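Local atomic coordinates of 6-pyruvoyl tetrahydrobiopterin synthase (Plasmodium vivax, PDB entry 3LX3), a protein that belongs to the 6-pyruvoyl tetrahydropterin synthase family of T-fold proteins, here a six-chain assembly with bound zinc and 2-amino-1,5-dihydropteridine-4,6-dione. Residues 34-39 with 48-53; 42-47 with 115-120; 88-93 with 127-132; 139-144 with 162-167. All blocks are in the same frame, centred on the assembly; numbering follows the deposited sequence. Where two conformers were deposited one is given.

Contact 1. Residues 34-39 with 48-53; sequences CAHFIA and HGHNYN. With ZN (zinc ion), chain B.
His36, His48 and His50 converge on one zinc ion from neighbouring antiparallel strands of the T-fold sheet, all three standing on the same sheet face. Each coordinates through NE2; the bond from His36 NE2 to the zinc is 2.1 Å long, and those of the other two match it. His36 and His48 form a hydrogen-bonded pair of the ladder. Their side chains run side by side in the same direction, the ring planes turned 67° against each other. His50 pairs with Cys34 instead, and its ring meets the His36 ring rim to rim, with His36 NE2 at its edge near the plane. CG of His50 lies anti to its carbonyl carbon (chi1 -59°), that of His48 between backbone N and carbonyl carbon (chi1 64°), which brings both NE2 atoms to the same metal. Tyr52 crosses His36 at about a right angle, edge to face, its OH 3.2 Å above the centre of the imidazole. Tyr52 CE2 also packs on Cys34 CB at 4.1 Å. Each ND1 is hydrogen-bonded by a second shell: His36 to Ser132, His48 to Thr46 O, His50 to Asn51 of a second subunit. Glu168 also belongs to the metal site. Two waters bind the zinc; water 1 O, 2.0 Å from the metal, lies in the plane of the His48 ring at its edge.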
loop_
_atom_site.group_PDB
_atom_site.type_symbol
_atom_site.label_atom_id
_atom_site.label_comp_id
_atom_site.label_asym_id
_atom_site.label_seq_id
_atom_site.Cartn_x
_atom_site.Cartn_y
_atom_site.Cartn_z
ATOM N N CYS A 34 9.079 18.087 -6.349
ATOM C CA CYS A 34 9.301 19.519 -6.380
ATOM C C CYS A 34 9.808 20.055 -5.052
ATOM O O CYS A 34 9.543 19.479 -3.980
ATOM C CB CYS A 34 8.006 20.282 -6.723
ATOM S SG CYS A 34 7.486 20.032 -8.433
ATOM N N ALA A 35 10.495 21.195 -5.137
ATOM C CA ALA A 35 10.871 21.957 -3.974
ATOM C C ALA A 35 9.851 23.094 -3.752
ATOM O O ALA A 35 9.246 23.595 -4.700
ATOM C CB ALA A 35 12.276 22.538 -4.163
ATOM N N HIS A 36 9.671 23.501 -2.492
ATOM C CA HIS A 36 8.782 24.600 -2.176
ATOM C C HIS A 36 9.085 25.113 -0.774
ATOM O O HIS A 36 9.822 24.483 -0.031
ATOM C CB HIS A 36 7.302 24.181 -2.336
ATOM C CG HIS A 36 6.662 23.622 -1.102
ATOM N ND1 HIS A 36 5.471 24.127 -0.616
ATOM C CD2 HIS A 36 6.995 22.586 -0.300
ATOM C CE1 HIS A 36 5.114 23.424 0.449
ATOM N NE2 HIS A 36 6.026 22.492 0.682
ATOM N N PHE A 37 8.420 26.191 -0.409
ATOM C CA PHE A 37 8.225 26.517 1.004
ATOM C C PHE A 37 6.961 27.366 1.119
ATOM O O PHE A 37 6.697 28.264 0.300
ATOM C CB PHE A 37 9.479 27.193 1.655
ATOM C CG PHE A 37 9.874 28.529 1.072
ATOM C CD1 PHE A 37 9.342 29.716 1.556
ATOM C CD2 PHE A 37 10.861 28.586 0.103
ATOM C CE1 PHE A 37 9.770 30.938 1.061
ATOM C CE2 PHE A 37 11.264 29.786 -0.409
ATOM C CZ PHE A 37 10.709 30.958 0.065
ATOM N N ILE A 38 6.218 27.125 2.191
ATOM C CA ILE A 38 5.039 27.930 2.554
ATOM C C ILE A 38 5.480 29.247 3.172
ATOM O O ILE A 38 6.368 29.269 4.029
ATOM C CB ILE A 38 4.183 27.189 3.619
ATOM C CG1 ILE A 38 3.609 25.885 3.057
ATOM C CG2 ILE A 38 3.073 28.127 4.190
ATOM C CD1 ILE A 38 2.675 26.027 1.888
ATOM N N ALA A 39 4.871 30.346 2.738
ATOM C CA ALA A 39 5.002 31.631 3.395
ATOM C C ALA A 39 3.656 32.308 3.389
ATOM O O ALA A 39 2.993 32.375 2.366
ATOM C CB ALA A 39 6.037 32.538 2.656
ATOM N N HIS A 48 12.265 23.003 1.339
ATOM C CA HIS A 48 12.257 21.549 1.356
ATOM C C HIS A 48 11.542 21.062 0.094
ATOM O O HIS A 48 11.493 21.777 -0.884
ATOM C CB HIS A 48 11.612 21.058 2.671
ATOM C CG HIS A 48 10.174 21.435 2.788
ATOM N ND1 HIS A 48 9.749 22.719 3.090
ATOM C CD2 HIS A 48 9.065 20.715 2.566
ATOM C CE1 HIS A 48 8.429 22.759 3.040
ATOM N NE2 HIS A 48 7.973 21.547 2.728
ATOM N N GLY A 49 11.085 19.819 0.090
ATOM C CA GLY A 49 10.402 19.311 -1.075
ATOM C C GLY A 49 9.614 18.078 -0.745
ATOM O O GLY A 49 9.590 17.630 0.388
ATOM N N HIS A 50 8.937 17.589 -1.782
ATOM C CA HIS A 50 7.965 16.500 -1.733
ATOM C C HIS A 50 7.886 15.772 -3.058
ATOM O O HIS A 50 8.101 16.351 -4.119
ATOM C CB HIS A 50 6.587 17.068 -1.477
ATOM C CG HIS A 50 6.462 17.835 -0.201
ATOM N ND1 HIS A 50 6.583 17.241 1.038
ATOM C CD2 HIS A 50 6.248 19.150 0.030
ATOM C CE1 HIS A 50 6.445 18.164 1.970
ATOM N NE2 HIS A 50 6.232 19.335 1.388
ATOM N N ASN A 51 7.473 14.507 -2.985
ATOM C CA ASN A 51 6.932 13.790 -4.103
ATOM C C ASN A 51 5.440 14.034 -4.082
ATOM O O ASN A 51 4.688 13.323 -3.422
ATOM C CB ASN A 51 7.201 12.305 -3.943
ATOM C CG ASN A 51 8.658 11.961 -3.816
ATOM O OD1 ASN A 51 9.503 12.523 -4.512
ATOM N ND2 ASN A 51 8.980 11.040 -2.890
ATOM N N TYR A 52 4.981 15.082 -4.752
ATOM C CA TYR A 52 3.558 15.339 -4.815
ATOM C C TYR A 52 2.873 14.302 -5.672
ATOM O O TYR A 52 3.420 13.845 -6.678
ATOM C CB TYR A 52 3.284 16.699 -5.429
ATOM C CG TYR A 52 3.607 17.926 -4.577
ATOM C CD1 TYR A 52 2.666 18.473 -3.732
ATOM C CD2 TYR A 52 4.855 18.529 -4.616
ATOM C CE1 TYR A 52 2.914 19.643 -2.979
ATOM C CE2 TYR A 52 5.121 19.653 -3.854
ATOM C CZ TYR A 52 4.175 20.201 -3.028
ATOM O OH TYR A 52 4.519 21.320 -2.297
ATOM N N ASN A 53 1.652 13.936 -5.310
ATOM C CA ASN A 53 0.869 12.991 -6.088
ATOM C C ASN A 53 -0.533 13.549 -6.381
ATOM O O ASN A 53 -1.098 14.246 -5.551
ATOM C CB ASN A 53 0.718 11.717 -5.281
ATOM C CG ASN A 53 0.099 10.635 -6.075
ATOM O OD1 ASN A 53 -1.101 10.367 -5.936
ATOM N ND2 ASN A 53 0.859 10.077 -6.979
HETATM ZN ZN ZN B . 5.941 21.186 2.334
HETATM O O HOH W 1 5.184 22.696 3.495
HETATM O O HOH W 2 5.575 20.091 4.185
#

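Contact 2. Residues 42-47 with 115-120; sequences GFRETL and SEYSFP
Leu47, Tyr117 and Phe119 make the buried, apolar half of this contact, while Arg44 and Ser115 form a polar half that is partly exposed. The segments meet through side chains alone: even the nearest CA pair, Arg44 CA and Ser115 CA, is 9.2 Å apart. On the packed side Leu47 lies alongside the aromatic residues of strand 116-120. Leu47 CB is 4.1 Å from Tyr117 CE1, and with CG anti to the backbone N (chi1 180°) the side chain extends until Leu47 CD1 comes 4.3 Å from Phe119 CZ. Phe37 stacks on Tyr117 and Phe89 meets Phe119, so this part joins strand 20-40 and the loop after strand 43-44 to the separate three-stranded sheet that ends in strand 116-120, with Phe89 of strand 89-92 beside it. In the partly exposed, polar half, Arg44 bends at chi2 and chi3. Its guanidinium is turned 68° from the Tyr117 ring, and Arg44 NH1 approaches the ring edge near its plane, 2.6 Å from Tyr117 OH. Ser115 lies over one guanidinium face; Ser115 OG is 3.0 Å from Arg44 NH2, but the angle is too poor for a hydrogen bond. Asp113 serves both residues instead, in a salt bridge with Arg44 NE and a hydrogen bond with Ser115 OG. Asp123 of a second subunit forms a salt bridge with Arg44 NH1 and is hydrogen-bonded to Tyr117 OH. Flanked by two carboxylates, one from each subunit, the guanidinium probably keeps its positive charge, and its chemistry ties the intrachain contact to the subunit interface.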
loop_
_atom_site.group_PDB
_atom_site.type_symbol
_atom_site.label_atom_id
_atom_site.label_comp_id
_atom_site.label_asym_id
_atom_site.label_seq_id
_atom_site.Cartn_x
_atom_site.Cartn_y
_atom_site.Cartn_z
ATOM N N GLY A 42 3.218 36.440 8.837
ATOM C CA GLY A 42 3.762 35.947 10.093
ATOM C C GLY A 42 4.416 34.574 10.116
ATOM O O GLY A 42 4.798 34.097 11.180
ATOM N N PHE A 43 4.547 33.917 8.958
ATOM C CA PHE A 43 5.083 32.563 8.904
ATOM C C PHE A 43 5.871 32.324 7.623
ATOM O O PHE A 43 5.390 32.635 6.537
ATOM C CB PHE A 43 3.948 31.545 8.975
ATOM C CG PHE A 43 4.414 30.112 8.908
ATOM C CD1 PHE A 43 5.006 29.508 10.005
ATOM C CD2 PHE A 43 4.272 29.373 7.737
ATOM C CE1 PHE A 43 5.446 28.178 9.926
ATOM C CE2 PHE A 43 4.710 28.060 7.663
ATOM C CZ PHE A 43 5.290 27.465 8.750
ATOM N N ARG A 44 7.059 31.739 7.767
ATOM C CA ARG A 44 7.913 31.352 6.645
ATOM C C ARG A 44 8.432 29.989 7.145
ATOM O O ARG A 44 8.696 29.802 8.345
ATOM C CB ARG A 44 9.066 32.365 6.480
ATOM C CG ARG A 44 9.836 32.458 5.105
ATOM C CD ARG A 44 11.188 31.692 5.046
ATOM N NE ARG A 44 12.159 32.039 6.098
ATOM C CZ ARG A 44 13.246 31.320 6.363
ATOM N NH1 ARG A 44 13.516 30.219 5.662
ATOM N NH2 ARG A 44 14.067 31.680 7.337
ATOM N N GLU A 45 8.523 29.025 6.269
ATOM C CA GLU A 45 9.270 27.812 6.616
ATOM C C GLU A 45 10.464 27.650 5.732
ATOM O O GLU A 45 10.612 28.375 4.743
ATOM C CB GLU A 45 8.382 26.618 6.512
ATOM C CG GLU A 45 8.046 26.253 5.156
ATOM C CD GLU A 45 7.018 25.128 5.068
ATOM O OE1 GLU A 45 6.807 24.385 6.051
ATOM O OE2 GLU A 45 6.466 24.958 3.977
ATOM N N THR A 46 11.315 26.704 6.111
ATOM C CA THR A 46 12.541 26.418 5.381
ATOM C C THR A 46 12.250 25.721 4.081
ATOM O O THR A 46 11.255 24.976 3.935
ATOM C CB THR A 46 13.522 25.632 6.232
ATOM O OG1 THR A 46 12.902 24.468 6.763
ATOM C CG2 THR A 46 14.066 26.489 7.390
ATOM N N LEU A 47 13.140 25.920 3.112
ATOM C CA LEU A 47 13.108 25.202 1.842
ATOM C C LEU A 47 13.171 23.699 2.019
ATOM O O LEU A 47 14.021 23.179 2.729
ATOM C CB LEU A 47 14.303 25.661 0.977
ATOM C CG LEU A 47 14.447 25.022 -0.400
ATOM C CD1 LEU A 47 13.336 25.448 -1.315
ATOM C CD2 LEU A 47 15.808 25.439 -0.999
ATOM N N SER A 115 15.011 36.895 4.875
ATOM C CA SER A 115 15.690 35.715 4.294
ATOM C C SER A 115 15.697 35.876 2.786
ATOM O O SER A 115 14.730 36.366 2.224
ATOM C CB SER A 115 14.963 34.439 4.635
ATOM O OG SER A 115 15.102 34.169 6.033
ATOM N N GLU A 116 16.767 35.444 2.147
ATOM C CA GLU A 116 16.937 35.571 0.697
ATOM C C GLU A 116 17.266 34.215 0.087
ATOM O O GLU A 116 18.097 33.440 0.614
ATOM C CB GLU A 116 18.062 36.563 0.339
ATOM C CG GLU A 116 17.779 38.044 0.623
ATOM C CD GLU A 116 18.943 38.943 0.147
ATOM O OE1 GLU A 116 19.861 38.430 -0.515
ATOM O OE2 GLU A 116 18.900 40.155 0.424
ATOM N N TYR A 117 16.646 33.948 -1.079
ATOM C CA TYR A 117 16.916 32.780 -1.910
ATOM C C TYR A 117 17.229 33.241 -3.310
ATOM O O TYR A 117 16.693 34.275 -3.779
ATOM C CB TYR A 117 15.629 31.906 -1.998
ATOM C CG TYR A 117 15.158 31.395 -0.669
ATOM C CD1 TYR A 117 15.453 30.115 -0.233
ATOM C CD2 TYR A 117 14.431 32.210 0.167
ATOM C CE1 TYR A 117 15.027 29.688 1.004
ATOM C CE2 TYR A 117 14.017 31.784 1.400
ATOM C CZ TYR A 117 14.336 30.505 1.820
ATOM O OH TYR A 117 13.923 30.099 3.085
ATOM N N SER A 118 17.981 32.452 -4.052
ATOM C CA SER A 118 18.138 32.714 -5.475
ATOM C C SER A 118 18.253 31.392 -6.218
ATOM O O SER A 118 18.982 30.501 -5.797
ATOM C CB SER A 118 19.383 33.539 -5.716
ATOM O OG SER A 118 19.476 33.855 -7.110
ATOM N N PHE A 119 17.470 31.267 -7.293
ATOM C CA PHE A 119 17.465 30.055 -8.093
ATOM C C PHE A 119 17.480 30.414 -9.567
ATOM O O PHE A 119 16.889 31.397 -9.953
ATOM C CB PHE A 119 16.137 29.266 -7.900
ATOM C CG PHE A 119 15.668 29.056 -6.471
ATOM C CD1 PHE A 119 16.504 28.532 -5.527
ATOM C CD2 PHE A 119 14.403 29.390 -6.072
ATOM C CE1 PHE A 119 16.047 28.323 -4.205
ATOM C CE2 PHE A 119 14.005 29.159 -4.719
ATOM C CZ PHE A 119 14.810 28.582 -3.881
ATOM N N PRO A 120 18.145 29.596 -10.418
ATOM C CA PRO A 120 17.972 29.828 -11.820
ATOM C C PRO A 120 16.488 29.831 -12.212
ATOM O O PRO A 120 15.725 29.020 -11.704
ATOM C CB PRO A 120 18.656 28.634 -12.464
ATOM C CG PRO A 120 19.643 28.139 -11.411
ATOM C CD PRO A 120 18.917 28.387 -10.142
#

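Contact 3. Residues 88-93 with 127-132; sequences HFILPM and IPIKHS
Ile127 O accepts two backbone N-H groups from opposite faces of its carbonyl plane: Met93 N across the contact, 3.1 Å from Ile127 O, and Ile129 N from its own segment. The second bond closes an inverse gamma turn centred on Pro128, which ends a short parallel pairing of strands 89-92 and 124-127. The N-H of Ile127 donates almost straight (176°) to Leu91 O, Ile127 N and Leu91 O being 3.0 Å apart. Both cross-strand bonds thus flank Pro92, whose own nitrogen, having no N-H, is not needed in the bridge. The turn brings Ile129 back against Pro92, with CG1 in the crowded position between backbone N and carbonyl carbon (chi1 63°), and Pro92 CB rests 3.8 Å from Ile129 CG1. Met93, bent at chi3, lies along the turn, with Met93 SD 3.5 Å from Pro128 N. Ile90 CG2 touches Ile127 CG1 at 4.0 Å, with Ser132 CB close by. Tyr140 of helix 134-149 packs on Ile127 and Pro128. Water 3 donates to Ile90 O at 2.7 Å and is hydrogen-bonded to Ser132 OG. Through this water the Ser132 hydroxyl is linked to the strand carbonyl of Ile90; as it is also the second-shell partner of the zinc ligand His36, the water probably helps to fix its position.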
loop_
_atom_site.group_PDB
_atom_site.type_symbol
_atom_site.label_atom_id
_atom_site.label_comp_id
_atom_site.label_asym_id
_atom_site.label_seq_id
_atom_site.Cartn_x
_atom_site.Cartn_y
_atom_site.Cartn_z
ATOM N N HIS A 88 11.126 20.809 -10.353
ATOM C CA HIS A 88 11.344 22.244 -10.194
ATOM C C HIS A 88 11.016 22.718 -8.801
ATOM O O HIS A 88 10.367 22.024 -7.995
ATOM C CB HIS A 88 10.374 23.041 -11.105
ATOM C CG HIS A 88 10.586 22.831 -12.542
ATOM N ND1 HIS A 88 9.876 21.888 -13.250
ATOM C CD2 HIS A 88 11.413 23.429 -13.424
ATOM C CE1 HIS A 88 10.253 21.920 -14.516
ATOM N NE2 HIS A 88 11.183 22.850 -14.657
ATOM N N PHE A 89 11.423 23.951 -8.520
ATOM C CA PHE A 89 10.923 24.725 -7.414
ATOM C C PHE A 89 9.585 25.367 -7.797
ATOM O O PHE A 89 9.520 26.046 -8.841
ATOM C CB PHE A 89 11.927 25.804 -6.961
ATOM C CG PHE A 89 11.405 26.715 -5.891
ATOM C CD1 PHE A 89 11.448 26.360 -4.573
ATOM C CD2 PHE A 89 10.896 27.983 -6.204
ATOM C CE1 PHE A 89 10.991 27.176 -3.613
ATOM C CE2 PHE A 89 10.435 28.819 -5.239
ATOM C CZ PHE A 89 10.460 28.433 -3.942
ATOM N N ILE A 90 8.553 25.196 -6.972
ATOM C CA ILE A 90 7.255 25.800 -7.218
ATOM C C ILE A 90 7.236 27.219 -6.703
ATOM O O ILE A 90 7.330 27.456 -5.495
ATOM C CB ILE A 90 6.134 24.983 -6.572
ATOM C CG1 ILE A 90 6.080 23.588 -7.222
ATOM C CG2 ILE A 90 4.804 25.716 -6.718
ATOM C CD1 ILE A 90 5.167 22.631 -6.445
ATOM N N LEU A 91 7.117 28.180 -7.619
ATOM C CA LEU A 91 7.217 29.605 -7.284
ATOM C C LEU A 91 5.818 30.218 -7.345
ATOM O O LEU A 91 5.257 30.354 -8.429
ATOM C CB LEU A 91 8.175 30.324 -8.236
ATOM C CG LEU A 91 8.488 31.785 -7.970
ATOM C CD1 LEU A 91 8.999 32.013 -6.624
ATOM C CD2 LEU A 91 9.511 32.256 -9.054
ATOM N N PRO A 92 5.264 30.584 -6.175
ATOM C CA PRO A 92 3.939 31.186 -6.167
ATOM C C PRO A 92 4.008 32.627 -6.515
ATOM O O PRO A 92 4.296 33.459 -5.629
ATOM C CB PRO A 92 3.485 30.960 -4.708
ATOM C CG PRO A 92 4.663 30.898 -3.938
ATOM C CD PRO A 92 5.781 30.393 -4.811
ATOM N N MET A 93 3.629 32.930 -7.743
ATOM C CA MET A 93 3.875 34.243 -8.337
ATOM C C MET A 93 2.948 35.359 -7.777
ATOM O O MET A 93 3.281 36.564 -7.922
ATOM C CB MET A 93 3.915 34.091 -9.871
ATOM C CG MET A 93 2.575 33.866 -10.472
ATOM S SD MET A 93 2.384 33.104 -12.163
ATOM C CE MET A 93 2.368 34.593 -13.180
ATOM N N ILE A 127 3.791 29.604 -10.956
ATOM C CA ILE A 127 2.405 29.156 -10.887
ATOM C C ILE A 127 1.527 30.278 -10.323
ATOM O O ILE A 127 1.924 30.930 -9.348
ATOM C CB ILE A 127 2.324 27.905 -9.917
ATOM C CG1 ILE A 127 3.340 26.808 -10.308
ATOM C CG2 ILE A 127 0.879 27.404 -9.850
ATOM C CD1 ILE A 127 3.092 26.342 -11.740
ATOM N N PRO A 128 0.349 30.549 -10.935
ATOM C CA PRO A 128 -0.511 31.680 -10.537
ATOM C C PRO A 128 -1.320 31.396 -9.268
ATOM O O PRO A 128 -2.565 31.338 -9.261
ATOM C CB PRO A 128 -1.378 31.891 -11.774
ATOM C CG PRO A 128 -1.473 30.535 -12.393
ATOM C CD PRO A 128 -0.095 29.948 -12.206
ATOM N N ILE A 129 -0.556 31.247 -8.188
ATOM C CA ILE A 129 -1.079 30.993 -6.863
ATOM C C ILE A 129 -0.418 31.940 -5.862
ATOM O O ILE A 129 0.652 32.479 -6.112
ATOM C CB ILE A 129 -0.884 29.523 -6.454
ATOM C CG1 ILE A 129 0.570 29.148 -6.376
ATOM C CG2 ILE A 129 -1.683 28.620 -7.437
ATOM C CD1 ILE A 129 0.857 27.644 -5.983
ATOM N N LYS A 130 -1.060 32.116 -4.711
ATOM C CA LYS A 130 -0.553 32.976 -3.661
ATOM C C LYS A 130 0.374 32.236 -2.679
ATOM O O LYS A 130 1.315 32.829 -2.136
ATOM C CB LYS A 130 -1.713 33.623 -2.905
ATOM C CG LYS A 130 -2.623 34.501 -3.782
ATOM C CD LYS A 130 -3.864 34.922 -3.031
ATOM C CE LYS A 130 -3.534 35.624 -1.712
ATOM N NZ LYS A 130 -2.470 36.680 -1.811
ATOM N N HIS A 131 0.100 30.946 -2.455
ATOM C CA HIS A 131 0.885 30.103 -1.523
ATOM C C HIS A 131 1.072 28.776 -2.182
ATOM O O HIS A 131 0.134 28.272 -2.822
ATOM C CB HIS A 131 0.148 29.866 -0.198
ATOM C CG HIS A 131 -0.467 31.113 0.373
ATOM N ND1 HIS A 131 -1.741 31.488 0.050
ATOM C CD2 HIS A 131 0.024 32.067 1.198
ATOM C CE1 HIS A 131 -2.035 32.612 0.693
ATOM N NE2 HIS A 131 -0.974 33.002 1.378
ATOM N N SER A 132 2.236 28.155 -1.995
ATOM C CA SER A 132 2.412 26.790 -2.456
ATOM C C SER A 132 1.838 25.732 -1.491
ATOM O O SER A 132 2.510 24.747 -1.122
ATOM C CB SER A 132 3.880 26.526 -2.807
ATOM O OG SER A 132 4.712 26.776 -1.689
HETATM O O HOH W 3 7.094 27.629 -2.770
#

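Contact 4. Residues 139-144 with 162-167; sequences LYILNQ and MEVTVS
Val164 is gripped by two neighbouring helix residues, one against each of its methyls. Val164 CG1 meets Ile141 CG2 at 4.1 Å, the two side chains crossing at about a right angle. Val164 CG2 sits 3.8 Å from Leu142 CA, and the Leu142 side chain slides past it in the opposite direction. With CG anti to the backbone N (chi1 176°), Leu142 carries CD1 down onto the strand, 4.0 Å from Met162 CB. Ile141 reaches the other way: its extended chain (chi2 -180°) puts Ile141 CD1 4.0 Å from Val166 CG2. The contact is a helix laid on one face of the antiparallel T-fold sheet, the axes of helix 139-144 and strand 162-167 8.1 Å apart and their directions 140° apart. Strand alternation turns Met162, Val164 and Val166 toward the helix, whereas Glu163 points away and forms a salt bridge with Arg57 and a hydrogen bond with Tyr161 OH. Further along helix 134-149, Leu145 touches Val164, and Ile146 and Ile149 touch Met162. Strand 161-167 has backbone hydrogen bonds on both flanks, Thr165 with Ser55 of strand 48-61 and Val164 with Val176 of strand 172-179.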
loop_
_atom_site.group_PDB
_atom_site.type_symbol
_atom_site.label_atom_id
_atom_site.label_comp_id
_atom_site.label_asym_id
_atom_site.label_seq_id
_atom_site.Cartn_x
_atom_site.Cartn_y
_atom_site.Cartn_z
ATOM N N LEU A 139 -6.143 23.448 -6.749
ATOM C CA LEU A 139 -6.975 24.309 -7.581
ATOM C C LEU A 139 -6.341 24.577 -8.948
ATOM O O LEU A 139 -7.013 24.538 -9.964
ATOM C CB LEU A 139 -7.319 25.653 -6.887
ATOM C CG LEU A 139 -8.342 25.727 -5.767
ATOM C CD1 LEU A 139 -8.400 27.195 -5.293
ATOM C CD2 LEU A 139 -9.746 25.270 -6.226
ATOM N N TYR A 140 -5.036 24.865 -8.945
ATOM C CA TYR A 140 -4.309 25.132 -10.163
ATOM C C TYR A 140 -4.361 23.897 -11.078
ATOM O O TYR A 140 -4.639 24.007 -12.279
ATOM C CB TYR A 140 -2.845 25.502 -9.840
ATOM C CG TYR A 140 -2.012 25.552 -11.074
ATOM C CD1 TYR A 140 -2.132 26.600 -11.956
ATOM C CD2 TYR A 140 -1.107 24.531 -11.361
ATOM C CE1 TYR A 140 -1.381 26.652 -13.107
ATOM C CE2 TYR A 140 -0.355 24.576 -12.516
ATOM C CZ TYR A 140 -0.490 25.640 -13.373
ATOM O OH TYR A 140 0.252 25.686 -14.536
ATOM N N ILE A 141 -4.094 22.728 -10.494
ATOM C CA ILE A 141 -4.056 21.487 -11.291
ATOM C C ILE A 141 -5.421 21.170 -11.863
ATOM O O ILE A 141 -5.528 20.749 -13.033
ATOM C CB ILE A 141 -3.494 20.331 -10.489
ATOM C CG1 ILE A 141 -2.008 20.574 -10.253
ATOM C CG2 ILE A 141 -3.732 18.974 -11.189
ATOM C CD1 ILE A 141 -1.318 19.523 -9.480
ATOM N N LEU A 142 -6.458 21.341 -11.065
ATOM C CA LEU A 142 -7.814 21.108 -11.558
ATOM C C LEU A 142 -8.111 21.968 -12.789
ATOM O O LEU A 142 -8.632 21.487 -13.801
ATOM C CB LEU A 142 -8.852 21.410 -10.466
ATOM C CG LEU A 142 -10.334 21.304 -10.841
ATOM C CD1 LEU A 142 -10.653 19.886 -11.291
ATOM C CD2 LEU A 142 -11.182 21.715 -9.643
ATOM N N ASN A 143 -7.805 23.267 -12.693
ATOM C CA ASN A 143 -8.031 24.157 -13.816
ATOM C C ASN A 143 -7.225 23.728 -15.049
ATOM O O ASN A 143 -7.747 23.681 -16.171
ATOM C CB ASN A 143 -7.676 25.593 -13.440
ATOM C CG ASN A 143 -8.077 26.578 -14.506
ATOM O OD1 ASN A 143 -9.257 26.792 -14.740
ATOM N ND2 ASN A 143 -7.092 27.184 -15.157
ATOM N N GLN A 144 -5.971 23.379 -14.846
ATOM C CA GLN A 144 -5.095 22.945 -15.945
ATOM C C GLN A 144 -5.603 21.669 -16.579
ATOM O O GLN A 144 -5.539 21.513 -17.805
ATOM C CB GLN A 144 -3.658 22.751 -15.480
ATOM C CG GLN A 144 -2.909 24.008 -15.153
ATOM C CD GLN A 144 -2.822 24.975 -16.316
ATOM O OE1 GLN A 144 -3.368 26.075 -16.275
ATOM N NE2 GLN A 144 -2.201 24.530 -17.376
ATOM N N MET A 162 -15.639 17.187 -12.010
ATOM C CA MET A 162 -14.197 16.944 -12.072
ATOM C C MET A 162 -13.635 17.263 -10.700
ATOM O O MET A 162 -14.020 18.259 -10.091
ATOM C CB MET A 162 -13.539 17.867 -13.113
ATOM C CG MET A 162 -13.951 17.518 -14.547
ATOM S SD MET A 162 -13.074 16.100 -15.147
ATOM C CE MET A 162 -11.471 16.830 -15.389
ATOM N N GLU A 163 -12.762 16.382 -10.219
ATOM C CA GLU A 163 -12.226 16.506 -8.854
ATOM C C GLU A 163 -10.782 16.029 -8.812
ATOM O O GLU A 163 -10.447 14.940 -9.279
ATOM C CB GLU A 163 -13.080 15.675 -7.900
ATOM C CG GLU A 163 -12.571 15.578 -6.475
ATOM C CD GLU A 163 -13.254 14.448 -5.710
ATOM O OE1 GLU A 163 -14.450 14.601 -5.401
ATOM O OE2 GLU A 163 -12.562 13.481 -5.377
ATOM N N VAL A 164 -9.911 16.870 -8.270
ATOM C CA VAL A 164 -8.512 16.565 -8.087
ATOM C C VAL A 164 -8.153 16.465 -6.612
ATOM O O VAL A 164 -8.592 17.286 -5.794
ATOM C CB VAL A 164 -7.639 17.676 -8.760
ATOM C CG1 VAL A 164 -6.247 17.768 -8.226
ATOM C CG2 VAL A 164 -7.664 17.493 -10.307
ATOM N N THR A 165 -7.354 15.446 -6.290
ATOM C CA THR A 165 -6.726 15.290 -4.984
ATOM C C THR A 165 -5.232 15.428 -5.193
ATOM O O THR A 165 -4.653 14.750 -6.021
ATOM C CB THR A 165 -7.081 13.946 -4.330
ATOM O OG1 THR A 165 -8.513 13.883 -4.172
ATOM C CG2 THR A 165 -6.388 13.828 -2.983
ATOM N N VAL A 166 -4.613 16.328 -4.430
ATOM C CA VAL A 166 -3.143 16.483 -4.404
ATOM C C VAL A 166 -2.674 16.159 -2.998
ATOM O O VAL A 166 -3.252 16.572 -1.981
ATOM C CB VAL A 166 -2.728 17.910 -4.781
ATOM C CG1 VAL A 166 -1.184 18.080 -4.577
ATOM C CG2 VAL A 166 -3.134 18.249 -6.206
ATOM N N SER A 167 -1.593 15.393 -2.921
ATOM C CA SER A 167 -0.921 15.183 -1.631
ATOM C C SER A 167 0.512 15.664 -1.662
ATOM O O SER A 167 1.198 15.427 -2.655
ATOM C CB SER A 167 -0.999 13.731 -1.273
ATOM O OG SER A 167 -0.306 12.888 -2.128
#

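How the contacts relate
From the N terminus, contact 1 closes the short loop between strands 20-40 and 48-61. Residues 42-47 lie in that loop and reach forward to 115-120, so contacts 1 and 2 cross; Glu45 OE2 probably hydrogen-bonds to Ile38 N. Contact 3 starts at 88-93, inside the span of contact 2, and ends beyond it at 127-132, so these two cross as well, meeting through Phe89 and Phe119. It follows contact 1 in series but touches it, Ala35 O with Ile90 N. Contact 4 comes last, closing the connection through helix 151-156 and packing helix 134-149 on strand 161-167; it borders contact 3 at Tyr140 and contact 1 at Asn53 and Ser167, but does not touch contact 2.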